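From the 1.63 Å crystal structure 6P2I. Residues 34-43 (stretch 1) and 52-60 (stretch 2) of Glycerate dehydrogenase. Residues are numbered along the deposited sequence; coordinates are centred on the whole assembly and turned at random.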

# COMPACT_ATOMS: atom_id res chain seq x y z
N ASN A 34 -27.50 25.27 10.25
CA ASN A 34 -27.85 25.09 11.65
C ASN A 34 -29.13 24.25 11.73
O ASN A 34 -29.77 23.97 10.71
CB ASN A 34 -27.98 26.46 12.35
CG ASN A 34 -29.12 27.33 11.79
OD1 ASN A 34 -30.22 26.86 11.55
ND2 ASN A 34 -28.84 28.62 11.62
N GLU A 35 -29.48 23.81 12.94
CA GLU A 35 -30.60 22.87 13.06
C GLU A 35 -31.90 23.44 12.50
O GLU A 35 -32.68 22.72 11.87
CB GLU A 35 -30.78 22.44 14.51
CG GLU A 35 -31.93 21.46 14.69
CD GLU A 35 -32.06 20.95 16.10
OE1 GLU A 35 -31.06 20.43 16.64
OE2 GLU A 35 -33.17 21.07 16.67
N GLU A 36 -32.14 24.73 12.71
CA GLU A 36 -33.37 25.34 12.21
C GLU A 36 -33.38 25.44 10.69
O GLU A 36 -34.42 25.23 10.06
CB GLU A 36 -33.57 26.72 12.83
CG GLU A 36 -34.87 27.38 12.42
CD GLU A 36 -35.16 28.60 13.26
OE1 GLU A 36 -36.03 29.40 12.86
OE2 GLU A 36 -34.51 28.76 14.32
N GLU A 37 -32.24 25.80 10.09
CA GLU A 37 -32.13 25.78 8.64
C GLU A 37 -32.39 24.38 8.10
O GLU A 37 -33.08 24.21 7.09
CB GLU A 37 -30.75 26.28 8.20
CG GLU A 37 -30.60 27.81 8.19
CD GLU A 37 -29.14 28.24 8.03
OE1 GLU A 37 -28.26 27.48 8.46
OE2 GLU A 37 -28.88 29.34 7.50
N ALA A 38 -31.85 23.37 8.78
CA ALA A 38 -32.00 22.00 8.31
C ALA A 38 -33.46 21.59 8.29
O ALA A 38 -33.96 21.06 7.28
CB ALA A 38 -31.18 21.06 9.19
N ILE A 39 -34.18 21.84 9.39
CA ILE A 39 -35.60 21.51 9.44
C ILE A 39 -36.36 22.28 8.36
O ILE A 39 -37.24 21.72 7.69
CB ILE A 39 -36.17 21.81 10.84
CG1 ILE A 39 -35.60 20.81 11.86
CG2 ILE A 39 -37.69 21.76 10.81
CD1 ILE A 39 -35.89 21.19 13.29
N ASN A 40 -36.02 23.55 8.16
CA ASN A 40 -36.71 24.35 7.16
C ASN A 40 -36.44 23.83 5.75
O ASN A 40 -37.37 23.73 4.94
CB ASN A 40 -36.30 25.82 7.26
CG ASN A 40 -37.18 26.73 6.42
OD1 ASN A 40 -36.78 27.16 5.34
ND2 ASN A 40 -38.38 27.00 6.91
N ARG A 41 -35.18 23.50 5.45
CA ARG A 41 -34.87 22.98 4.12
C ARG A 41 -35.54 21.63 3.91
O ARG A 41 -36.07 21.37 2.83
CB ARG A 41 -33.36 22.86 3.94
CG ARG A 41 -32.66 24.21 3.91
CD ARG A 41 -31.17 24.08 4.15
NE ARG A 41 -30.57 25.40 4.29
CZ ARG A 41 -29.26 25.64 4.33
NH1 ARG A 41 -28.39 24.63 4.22
NH2 ARG A 41 -28.82 26.88 4.47
N LEU A 42 -35.53 20.78 4.94
CA LEU A 42 -36.18 19.48 4.81
C LEU A 42 -37.69 19.63 4.64
O LEU A 42 -38.31 18.83 3.93
CB LEU A 42 -35.86 18.61 6.03
CG LEU A 42 -34.40 18.14 6.06
CD1 LEU A 42 -33.99 17.69 7.46
CD2 LEU A 42 -34.13 17.03 5.04
N SER A 43 -38.29 20.63 5.27
CA SER A 43 -39.73 20.82 5.19
C SER A 43 -40.18 21.59 3.95
O SER A 43 -41.40 21.72 3.73
CB SER A 43 -40.24 21.54 6.44
OG SER A 43 -39.94 20.80 7.61
N TRP A 52 -23.89 15.76 5.35
CA TRP A 52 -23.19 16.08 6.59
C TRP A 52 -24.09 16.19 7.81
O TRP A 52 -23.59 16.07 8.93
CB TRP A 52 -22.44 17.41 6.47
CG TRP A 52 -21.50 17.50 5.32
CD1 TRP A 52 -21.75 18.05 4.09
CD2 TRP A 52 -20.15 17.04 5.29
NE1 TRP A 52 -20.62 17.95 3.30
CE2 TRP A 52 -19.63 17.33 4.02
CE3 TRP A 52 -19.33 16.39 6.23
CZ2 TRP A 52 -18.32 17.00 3.65
CZ3 TRP A 52 -18.03 16.07 5.87
CH2 TRP A 52 -17.54 16.38 4.59
N THR A 53 -25.37 16.46 7.63
CA THR A 53 -26.19 16.98 8.71
C THR A 53 -26.90 15.86 9.44
O THR A 53 -27.60 15.06 8.82
CB THR A 53 -27.19 17.99 8.15
OG1 THR A 53 -26.47 19.04 7.51
CG2 THR A 53 -28.08 18.56 9.25
N SER A 54 -26.73 15.83 10.76
CA SER A 54 -27.49 14.90 11.58
C SER A 54 -28.97 15.23 11.51
O SER A 54 -29.37 16.39 11.60
CB SER A 54 -27.01 14.97 13.03
OG SER A 54 -25.74 14.35 13.14
N ILE A 55 -29.79 14.20 11.35
CA ILE A 55 -31.24 14.35 11.31
C ILE A 55 -31.80 13.47 12.42
O ILE A 55 -31.84 12.24 12.30
CB ILE A 55 -31.83 14.00 9.94
CG1 ILE A 55 -31.27 14.96 8.89
CG2 ILE A 55 -33.35 14.08 9.99
CD1 ILE A 55 -31.70 14.68 7.45
N THR A 56 -32.21 14.10 13.51
CA THR A 56 -32.63 13.42 14.72
C THR A 56 -34.14 13.28 14.77
O THR A 56 -34.89 13.94 14.05
CB THR A 56 -32.15 14.20 15.96
OG1 THR A 56 -32.83 15.46 16.01
CG2 THR A 56 -30.65 14.44 15.88
N LYS A 57 -34.59 12.39 15.67
CA LYS A 57 -36.02 12.21 15.86
C LYS A 57 -36.70 13.52 16.24
O LYS A 57 -37.79 13.83 15.74
CB LYS A 57 -36.28 11.14 16.93
CG LYS A 57 -37.69 11.11 17.47
CD LYS A 57 -37.73 10.68 18.93
CE LYS A 57 -39.16 10.69 19.46
NZ LYS A 57 -39.59 9.37 20.01
N GLU A 58 -36.06 14.32 17.10
CA GLU A 58 -36.64 15.60 17.49
C GLU A 58 -36.84 16.51 16.29
O GLU A 58 -37.84 17.24 16.21
CB GLU A 58 -35.74 16.27 18.53
CG GLU A 58 -35.70 15.58 19.89
CD GLU A 58 -34.90 14.28 19.89
OE1 GLU A 58 -35.15 13.43 20.76
OE2 GLU A 58 -34.03 14.10 19.01
N MET A 59 -35.89 16.48 15.34
CA MET A 59 -36.03 17.22 14.09
C MET A 59 -37.13 16.65 13.21
O MET A 59 -37.92 17.40 12.63
CB MET A 59 -34.70 17.21 13.32
CG MET A 59 -33.60 18.04 13.96
SD MET A 59 -31.98 17.64 13.29
CE MET A 59 -32.16 18.21 11.60
N ILE A 60 -37.18 15.33 13.07
CA ILE A 60 -38.13 14.70 12.16
C ILE A 60 -39.56 14.95 12.60
O ILE A 60 -40.46 15.12 11.76
CB ILE A 60 -37.81 13.19 12.05
CG1 ILE A 60 -36.44 12.99 11.39
CG2 ILE A 60 -38.89 12.44 11.28
CD1 ILE A 60 -35.74 11.72 11.80
O HOH W 1 -31.77 17.54 17.23

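Stretch 1 is a helix from E35 onward, tied by i to i+4 backbone bonds such as A38 N to N34 O (2.9 Å) and L42 N to A38 O (2.8 Å). Its start is capped: E37 N donates to N34 OD1 at 2.7 Å and 169°, and N34 N returns a bond to E37 OE1 at 2.9 Å. In stretch 2, T53 to T56 form a loop with extended backbone angles (phi between -122° and -64°, psi between 105° and 165°), and a helix begins at K57. The nearest CA pairs are A38 CA with T53 CA (7.7 Å) and I39 CA with M59 CA (6.3 Å). No direct hydrogen bond crosses between the stretches, so the 292 Å² buried between them is held mainly by side-chain packing.

Along stretch 2, W52 stays out of reach, and the first contact comes at T53. Its CA-to-CB bond points toward the helix, and CG2 lies 4.0 Å from A38 CB, a methyl-to-methyl approach, while its hydroxyl is satisfied elsewhere in the structure. S54 makes no contact. I55 starts sideways, but with chi1 at m and chi2 at t its end comes nearer, bringing CD1 to 3.8 Å from L42 CD1. Both residues are buried, as suits a purely apolar pairing.

T56 scarcely touches stretch 1 itself, yet it organises the turn beside it. At the N-cap position, its OG1 accepts from M59 N (3.3 Å, 158°), satisfying an amide in the first turn, which has no i to i+4 backbone bond to make. T56 O accepts from I60 N at 2.9 Å, the i to i+4 bond of that helix. The same OG1 lies 2.6 Å from the oxygen of water 1, which donates to E35 OE1 at 3.0 Å; this water is thus a polar bridge between the stretches.

K57 and E58 lie beyond contact distance, and M59 then supplies the centre of the interface, with 92 Å² covered, the largest share of any residue. Its CA-to-CB bond points toward stretch 1, and the m, t, p side chain reaches three helix residues. CG meets the aliphatic CG of E35 at 3.9 Å and I39 CD1 at 4.0 Å, while the terminal CE reaches A38 CB at 3.9 Å. The E35 contact shows how an exposed acid can pack through its methylene while its carboxylate meets water. M59 SD also accepts a weak hydrogen bond from T56 N (3.6 Å, 172°), so the side chain that packs against the helix also folds back on its own turn. I60 points away, ending the contact.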